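Local structure of protein CLPV1 (Pseudomonas aeruginosa, 4UQW) at residues L18-C30 against H42-D54. The protein is a ClpV-type ATPase of the type VI secretion system that probably disassembles the contracted TssB-TssC sheath, represented here by its N domain. Numbering follows the deposited sequence.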
ATOM      1  N   LEU A  18     -11.365   2.033   2.925  1.00 17.37           N
ATOM      2  CA  LEU A  18     -10.347   1.463   3.824  1.00 17.11           C
ATOM      3  C   LEU A  18      -8.961   2.016   3.446  1.00 17.22           C
ATOM      4  O   LEU A  18      -8.140   2.473   4.311  1.00 16.31           O
ATOM      5  CB  LEU A  18     -10.420  -0.092   3.754  1.00 18.45           C
ATOM      6  CG  LEU A  18      -9.432  -0.814   4.692  1.00 17.50           C
ATOM      7  CD1 LEU A  18      -9.971  -2.203   5.101  1.00 16.90           C
ATOM      8  CD2 LEU A  18      -8.047  -0.981   4.073  1.00 17.80           C
ATOM      9  N   ALA A  19      -8.615   1.982   2.158  1.00 15.25           N
ATOM     10  CA  ALA A  19      -7.299   2.425   1.699  1.00 13.86           C
ATOM     11  C   ALA A  19      -7.123   3.913   1.936  1.00 14.93           C
ATOM     12  O   ALA A  19      -6.037   4.347   2.348  1.00 16.14           O
ATOM     13  CB  ALA A  19      -7.065   2.118   0.204  1.00 15.57           C
ATOM     14  N   TYR A  20      -8.149   4.749   1.676  1.00 14.33           N
ATOM     15  CA  TYR A  20      -7.992   6.183   1.818  1.00 15.50           C
ATOM     16  C   TYR A  20      -7.918   6.552   3.300  1.00 16.46           C
ATOM     17  O   TYR A  20      -7.094   7.392   3.711  1.00 16.28           O
ATOM     18  CB  TYR A  20      -9.159   6.954   1.189  1.00 16.44           C
ATOM     19  CG  TYR A  20      -8.858   8.328   0.584  1.00 16.17           C
ATOM     20  CD1 TYR A  20      -7.772   9.106   0.994  1.00 20.86           C
ATOM     21  CD2 TYR A  20      -9.594   8.793  -0.498  1.00 17.99           C
ATOM     22  CE1 TYR A  20      -7.496  10.351   0.413  1.00 19.11           C
ATOM     23  CE2 TYR A  20      -9.357  10.038  -1.066  1.00 17.35           C
ATOM     24  CZ  TYR A  20      -8.303  10.814  -0.623  1.00 18.45           C
ATOM     25  OH  TYR A  20      -7.983  12.029  -1.180  1.00 19.22           O
ATOM     26  N   LYS A  21      -8.737   5.922   4.126  1.00 15.96           N
ATOM     27  CA  LYS A  21      -8.654   6.228   5.575  1.00 16.18           C
ATOM     28  C   LYS A  21      -7.289   5.832   6.102  1.00 17.52           C
ATOM     29  O   LYS A  21      -6.747   6.481   7.007  1.00 18.24           O
ATOM     30  CB  LYS A  21      -9.783   5.511   6.342  1.00 16.98           C
ATOM     31  CG  LYS A  21     -11.158   6.213   6.089  1.00 23.69           C
ATOM     32  CD  LYS A  21     -12.291   5.430   6.780  1.00 42.06           C
ATOM     33  CE  LYS A  21     -13.667   5.999   6.438  1.00 55.44           C
ATOM     34  NZ  LYS A  21     -14.723   4.964   6.693  1.00 66.12           N
ATOM     35  N   ALA A  22      -6.692   4.784   5.514  1.00 15.56           N
ATOM     36  CA  ALA A  22      -5.361   4.398   6.002  1.00 15.02           C
ATOM     37  C   ALA A  22      -4.275   5.369   5.534  1.00 16.58           C
ATOM     38  O   ALA A  22      -3.263   5.519   6.223  1.00 17.55           O
ATOM     39  CB  ALA A  22      -5.018   2.937   5.590  1.00 16.08           C
ATOM     40  N   ILE A  23      -4.413   6.007   4.359  1.00 16.75           N
ATOM     41  CA  ILE A  23      -3.532   7.114   3.932  1.00 16.01           C
ATOM     42  C   ILE A  23      -3.607   8.236   4.972  1.00 15.16           C
ATOM     43  O   ILE A  23      -2.590   8.841   5.367  1.00 16.06           O
ATOM     44  CB  ILE A  23      -3.970   7.763   2.510  1.00 21.11           C
ATOM     45  CG1 ILE A  23      -3.464   6.882   1.403  1.00 34.31           C
ATOM     46  CG2 ILE A  23      -3.439   9.249   2.356  1.00 25.55           C
ATOM     47  CD1 ILE A  23      -1.934   6.886   1.275  1.00 32.65           C
ATOM     48  N   GLU A  24      -4.820   8.596   5.375  1.00 15.53           N
ATOM     49  CA  GLU A  24      -5.004   9.635   6.395  1.00 16.46           C
ATOM     50  C   GLU A  24      -4.333   9.230   7.687  1.00 17.42           C
ATOM     51  O   GLU A  24      -3.608  10.029   8.278  1.00 18.13           O
ATOM     52  CB  GLU A  24      -6.507   9.903   6.580  1.00 19.94           C
ATOM     53  CG  GLU A  24      -6.765  11.030   7.568  1.00 21.45           C
ATOM     54  CD  GLU A  24      -8.259  11.396   7.682  1.00 30.86           C
ATOM     55  OE1 GLU A  24      -9.073  10.862   6.894  1.00 37.12           O
ATOM     56  OE2 GLU A  24      -8.556  12.244   8.538  1.00 35.37           O
ATOM     57  N   ALA A  25      -4.550   8.005   8.150  1.00 17.66           N
ATOM     58  CA  ALA A  25      -3.945   7.533   9.396  1.00 18.22           C
ATOM     59  C   ALA A  25      -2.432   7.514   9.272  1.00 17.06           C
ATOM     60  O   ALA A  25      -1.715   7.837  10.250  1.00 20.37           O
ATOM     61  CB  ALA A  25      -4.460   6.139   9.750  1.00 21.45           C
ATOM     62  N   ALA A  26      -1.926   7.101   8.095  1.00 16.34           N
ATOM     63  CA  ALA A  26      -0.491   7.092   7.855  1.00 17.77           C
ATOM     64  C   ALA A  26       0.093   8.470   7.920  1.00 16.74           C
ATOM     65  O   ALA A  26       1.235   8.633   8.382  1.00 17.71           O
ATOM     66  CB  ALA A  26      -0.205   6.518   6.487  1.00 17.19           C
ATOM     67  N   THR A  27      -0.671   9.450   7.440  1.00 17.60           N
ATOM     68  CA  THR A  27      -0.193  10.831   7.507  1.00 18.17           C
ATOM     69  C   THR A  27      -0.103  11.295   8.950  1.00 17.92           C
ATOM     70  O   THR A  27       0.879  11.934   9.347  1.00 18.36           O
ATOM     71  CB  THR A  27      -1.164  11.750   6.702  1.00 15.46           C
ATOM     72  OG1 THR A  27      -1.112  11.379   5.326  1.00 16.59           O
ATOM     73  CG2 THR A  27      -0.762  13.219   6.824  1.00 20.06           C
ATOM     74  N   VAL A  28      -1.119  10.998   9.739  1.00 17.29           N
ATOM     75  CA  VAL A  28      -1.114  11.423  11.150  1.00 19.88           C
ATOM     76  C   VAL A  28       0.086  10.773  11.867  1.00 20.75           C
ATOM     77  O   VAL A  28       0.822  11.426  12.649  1.00 21.46           O
ATOM     78  CB  VAL A  28      -2.411  11.033  11.835  1.00 21.80           C
ATOM     79  CG1 VAL A  28      -2.299  11.198  13.407  1.00 27.09           C
ATOM     80  CG2 VAL A  28      -3.582  11.836  11.208  1.00 24.89           C
ATOM     81  N   PHE A  29       0.317   9.492  11.589  1.00 21.79           N
ATOM     82  CA  PHE A  29       1.439   8.765  12.229  1.00 20.55           C
ATOM     83  C   PHE A  29       2.780   9.322  11.807  1.00 21.38           C
ATOM     84  O   PHE A  29       3.677   9.521  12.643  1.00 22.33           O
ATOM     85  CB  PHE A  29       1.331   7.275  11.858  1.00 23.54           C
ATOM     86  CG  PHE A  29       2.384   6.386  12.470  1.00 28.17           C
ATOM     87  CD1 PHE A  29       3.604   6.210  11.850  1.00 44.85           C
ATOM     88  CD2 PHE A  29       2.120   5.687  13.628  1.00 31.34           C
ATOM     89  CE1 PHE A  29       4.567   5.372  12.392  1.00 49.58           C
ATOM     90  CE2 PHE A  29       3.066   4.831  14.170  1.00 35.56           C
ATOM     91  CZ  PHE A  29       4.290   4.681  13.549  1.00 38.23           C
ATOM     92  N   CYS A  30       2.941   9.524  10.498  1.00 18.95           N
ATOM     93  CA  CYS A  30       4.164  10.091   9.941  1.00 19.85           C
ATOM     94  C   CYS A  30       4.512  11.417  10.620  1.00 23.00           C
ATOM     95  O   CYS A  30       5.662  11.675  10.995  1.00 22.33           O
ATOM     96  CB  CYS A  30       3.934  10.265   8.426  1.00 16.20           C
ATOM     97  SG  CYS A  30       5.391  10.993   7.632  1.00 18.51           S
ATOM     98  N   HIS A  42       4.531   3.449   6.025  1.00 15.78           N
ATOM     99  CA  HIS A  42       3.493   3.993   6.912  1.00 13.82           C
ATOM    100  C   HIS A  42       2.124   3.463   6.524  1.00 15.20           C
ATOM    101  O   HIS A  42       1.296   3.146   7.378  1.00 15.41           O
ATOM    102  CB  HIS A  42       3.432   5.537   6.839  1.00 15.13           C
ATOM    103  CG  HIS A  42       4.652   6.241   7.339  1.00 15.37           C
ATOM    104  ND1 HIS A  42       5.509   6.857   6.464  1.00 15.48           N
ATOM    105  CD2 HIS A  42       5.131   6.465   8.587  1.00 15.40           C
ATOM    106  CE1 HIS A  42       6.476   7.459   7.147  1.00 16.49           C
ATOM    107  NE2 HIS A  42       6.269   7.230   8.431  1.00 16.15           N
ATOM    108  N   TRP A  43       1.849   3.438   5.213  1.00 14.29           N
ATOM    109  CA  TRP A  43       0.514   3.094   4.706  1.00 13.82           C
ATOM    110  C   TRP A  43       0.240   1.620   5.023  1.00 15.98           C
ATOM    111  O   TRP A  43      -0.828   1.255   5.538  1.00 15.11           O
ATOM    112  CB  TRP A  43       0.487   3.312   3.200  1.00 12.88           C
ATOM    113  CG  TRP A  43      -0.903   3.345   2.619  1.00 14.40           C
ATOM    114  CD1 TRP A  43      -2.077   3.339   3.301  1.00 15.22           C
ATOM    115  CD2 TRP A  43      -1.184   3.457   1.237  1.00 15.18           C
ATOM    116  NE1 TRP A  43      -3.135   3.447   2.377  1.00 13.60           N
ATOM    117  CE2 TRP A  43      -2.585   3.570   1.115  1.00 13.38           C
ATOM    118  CE3 TRP A  43      -0.366   3.587   0.087  1.00 16.70           C
ATOM    119  CZ2 TRP A  43      -3.210   3.703  -0.149  1.00 16.01           C
ATOM    120  CZ3 TRP A  43      -0.961   3.731  -1.155  1.00 15.56           C
ATOM    121  CH2 TRP A  43      -2.390   3.793  -1.249  1.00 15.64           C
ATOM    122  N   PHE A  44       1.217   0.757   4.687  1.00 15.53           N
ATOM    123  CA  PHE A  44       1.019  -0.682   4.891  1.00 16.79           C
ATOM    124  C   PHE A  44       0.950  -0.999   6.401  1.00 17.75           C
ATOM    125  O   PHE A  44       0.132  -1.837   6.836  1.00 16.88           O
ATOM    126  CB  PHE A  44       2.147  -1.483   4.212  1.00 17.30           C
ATOM    127  CG  PHE A  44       1.860  -1.756   2.783  1.00 21.19           C
ATOM    128  CD1 PHE A  44       1.296  -0.781   2.006  1.00 27.90           C
ATOM    129  CD2 PHE A  44       2.130  -3.005   2.199  1.00 25.21           C
ATOM    130  CE1 PHE A  44       1.024  -1.002   0.655  1.00 35.78           C
ATOM    131  CE2 PHE A  44       1.832  -3.222   0.835  1.00 23.57           C
ATOM    132  CZ  PHE A  44       1.300  -2.230   0.094  1.00 25.91           C
ATOM    133  N   HIS A  45       1.798  -0.338   7.214  1.00 15.58           N
ATOM    134  CA  HIS A  45       1.704  -0.543   8.652  1.00 16.93           C
ATOM    135  C   HIS A  45       0.261  -0.168   9.156  1.00 18.67           C
ATOM    136  O   HIS A  45      -0.352  -0.915   9.936  1.00 19.50           O
ATOM    137  CB  HIS A  45       2.802   0.264   9.351  1.00 19.70           C
ATOM    138  CG  HIS A  45       2.629   0.303  10.825  1.00 22.62           C
ATOM    139  ND1 HIS A  45       3.075  -0.689  11.671  1.00 27.05           N
ATOM    140  CD2 HIS A  45       1.979   1.206  11.597  1.00 19.89           C
ATOM    141  CE1 HIS A  45       2.765  -0.364  12.919  1.00 23.70           C
ATOM    142  NE2 HIS A  45       2.094   0.774  12.899  1.00 25.50           N
ATOM    143  N   GLN A  46      -0.270   0.946   8.671  1.00 16.41           N
ATOM    144  CA  GLN A  46      -1.594   1.367   9.126  1.00 16.95           C
ATOM    145  C   GLN A  46      -2.681   0.431   8.641  1.00 17.19           C
ATOM    146  O   GLN A  46      -3.652   0.132   9.397  1.00 18.49           O
ATOM    147  CB  GLN A  46      -1.901   2.815   8.677  1.00 17.16           C
ATOM    148  CG  GLN A  46      -1.150   3.829   9.542  1.00 19.92           C
ATOM    149  CD  GLN A  46      -1.507   3.820  10.991  1.00 21.43           C
ATOM    150  OE1 GLN A  46      -2.685   3.714  11.405  1.00 26.24           O
ATOM    151  NE2 GLN A  46      -0.485   3.854  11.780  1.00 25.83           N
ATOM    152  N   ILE A  47      -2.552  -0.091   7.436  1.00 15.16           N
ATOM    153  CA  ILE A  47      -3.547  -1.064   6.957  1.00 16.87           C
ATOM    154  C   ILE A  47      -3.523  -2.315   7.830  1.00 17.46           C
ATOM    155  O   ILE A  47      -4.612  -2.819   8.222  1.00 17.65           O
ATOM    156  CB  ILE A  47      -3.265  -1.427   5.449  1.00 15.88           C
ATOM    157  CG1 ILE A  47      -3.593  -0.241   4.540  1.00 15.44           C
ATOM    158  CG2 ILE A  47      -4.041  -2.721   5.048  1.00 19.18           C
ATOM    159  CD1 ILE A  47      -2.913  -0.357   3.154  1.00 17.10           C
ATOM    160  N   LEU A  48      -2.333  -2.762   8.225  1.00 16.79           N
ATOM    161  CA  LEU A  48      -2.212  -4.000   8.987  1.00 17.99           C
ATOM    162  C   LEU A  48      -2.649  -3.802  10.445  1.00 19.99           C
ATOM    163  O   LEU A  48      -2.813  -4.800  11.167  1.00 20.93           O
ATOM    164  CB  LEU A  48      -0.771  -4.522   8.899  1.00 17.43           C
ATOM    165  CG  LEU A  48      -0.574  -5.088   7.480  1.00 21.14           C
ATOM    166  CD1 LEU A  48       0.911  -5.258   7.251  1.00 29.98           C
ATOM    167  CD2 LEU A  48      -1.286  -6.396   7.301  1.00 22.53           C
ATOM    168  N   GLN A  49      -2.819  -2.536  10.887  1.00 19.86           N
ATOM    169  CA  GLN A  49      -3.360  -2.250  12.232  1.00 20.42           C
ATOM    170  C   GLN A  49      -4.870  -2.496  12.351  1.00 21.48           C
ATOM    171  O   GLN A  49      -5.372  -2.646  13.480  1.00 23.67           O
ATOM    172  CB  GLN A  49      -3.079  -0.801  12.643  1.00 20.25           C
ATOM    173  CG  GLN A  49      -1.609  -0.513  12.947  1.00 23.31           C
ATOM    174  CD  GLN A  49      -1.173  -1.121  14.269  1.00 42.86           C
ATOM    175  OE1 GLN A  49      -0.655  -2.230  14.303  1.00 37.38           O
ATOM    176  NE2 GLN A  49      -1.408  -0.401  15.369  1.00 55.77           N
ATOM    177  N   LEU A  50      -5.557  -2.568  11.205  1.00 19.02           N
ATOM    178  CA  LEU A  50      -6.990  -2.799  11.158  1.00 19.94           C
ATOM    179  C   LEU A  50      -7.307  -4.261  11.500  1.00 20.56           C
ATOM    180  O   LEU A  50      -6.427  -5.118  11.467  1.00 21.71           O
ATOM    181  CB  LEU A  50      -7.509  -2.464   9.747  1.00 19.34           C
ATOM    182  CG  LEU A  50      -7.237  -1.035   9.263  1.00 21.48           C
ATOM    183  CD1 LEU A  50      -7.622  -0.999   7.773  1.00 19.82           C
ATOM    184  CD2 LEU A  50      -8.155  -0.073  10.029  1.00 20.32           C
ATOM    185  N   PRO A  51      -8.556  -4.544  11.810  1.00 21.79           N
ATOM    186  CA  PRO A  51      -8.917  -5.932  12.091  1.00 25.19           C
ATOM    187  C   PRO A  51      -8.698  -6.879  10.907  1.00 23.32           C
ATOM    188  O   PRO A  51      -8.340  -8.062  11.099  1.00 23.68           O
ATOM    189  CB  PRO A  51     -10.414  -5.844  12.398  1.00 26.42           C
ATOM    190  CG  PRO A  51     -10.621  -4.429  12.831  1.00 29.18           C
ATOM    191  CD  PRO A  51      -9.694  -3.607  11.978  1.00 23.64           C
ATOM    192  N   ASP A  52      -8.902  -6.365   9.688  1.00 20.41           N
ATOM    193  CA  ASP A  52      -8.789  -7.181   8.480  1.00 17.92           C
ATOM    194  C   ASP A  52      -8.698  -6.271   7.272  1.00 19.27           C
ATOM    195  O   ASP A  52      -9.052  -5.082   7.341  1.00 18.87           O
ATOM    196  CB  ASP A  52      -9.990  -8.132   8.378  1.00 21.36           C
ATOM    197  CG  ASP A  52      -9.756  -9.316   7.430  1.00 22.46           C
ATOM    198  OD1 ASP A  52      -8.604  -9.663   7.099  1.00 21.51           O
ATOM    199  OD2 ASP A  52     -10.781  -9.949   7.042  1.00 26.80           O
ATOM    200  N   SER A  53      -8.239  -6.835   6.160  1.00 17.54           N
ATOM    201  CA  SER A  53      -8.070  -6.118   4.901  1.00 16.08           C
ATOM    202  C   SER A  53      -7.638  -7.104   3.824  1.00 16.91           C
ATOM    203  O   SER A  53      -7.320  -8.258   4.146  1.00 17.43           O
ATOM    204  CB  SER A  53      -7.013  -5.019   4.987  1.00 16.36           C
ATOM    205  OG  SER A  53      -5.710  -5.638   5.112  1.00 17.12           O
ATOM    206  N   ASP A  54      -7.564  -6.652   2.577  1.00 16.21           N
ATOM    207  CA  ASP A  54      -6.997  -7.522   1.541  1.00 14.55           C
ATOM    208  C   ASP A  54      -5.551  -7.860   1.887  1.00 16.48           C
ATOM    209  O   ASP A  54      -5.104  -8.966   1.622  1.00 17.72           O
ATOM    210  CB  ASP A  54      -6.929  -6.835   0.172  1.00 16.37           C
ATOM    211  CG  ASP A  54      -8.257  -6.587  -0.447  1.00 16.18           C
ATOM    212  OD1 ASP A  54      -9.283  -7.132   0.039  1.00 16.62           O
ATOM    213  OD2 ASP A  54      -8.222  -5.888  -1.476  1.00 15.34           O
TER
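W43 gives the one hydrogen bond between segments 18-30 and 42-54. Its indole NE1 donates to the backbone A19 O at 3.0 Å, in the carbonyl plane and on a lone pair. A19 O also keeps its helical bond from I23 N, so two donors grip it. CG of W43 stands anti to the backbone N (chi1 -165°), which turns the indole toward helix 17-33, with NE1 facing A19 O. I23 CD1 sits over the six-membered ring, 3.5 Å from its centroid, a CH-pi contact. A22 CB meets the indole at its edge and packs 3.6 Å from I47 CG1.

Q46 is a knob in the hole formed by A22, A25, A26 and F29. Its chain bends at chi2 (-62°), bringing OE1 to 3.4 Å from A25 CB and NE2 obliquely to 3.7 Å from F29 CD2.

Toward the C-terminal end of 18-30, C30 CB covers one face of the H42 imidazole, and F29 CD1 reaches its edge at CD2, 3.6 Å away. Outside the segments, E39 N bonds H42 ND1 and N35 OD1 bonds NE2.

At the other end, L18 CG packs 3.6 Å from L50 CD1.

In this Clp-type N domain, the axes of 18-30 and 42-49 cross at 115° over small alanines. The chemistry is mainly apolar, with one polar link fixing the indole.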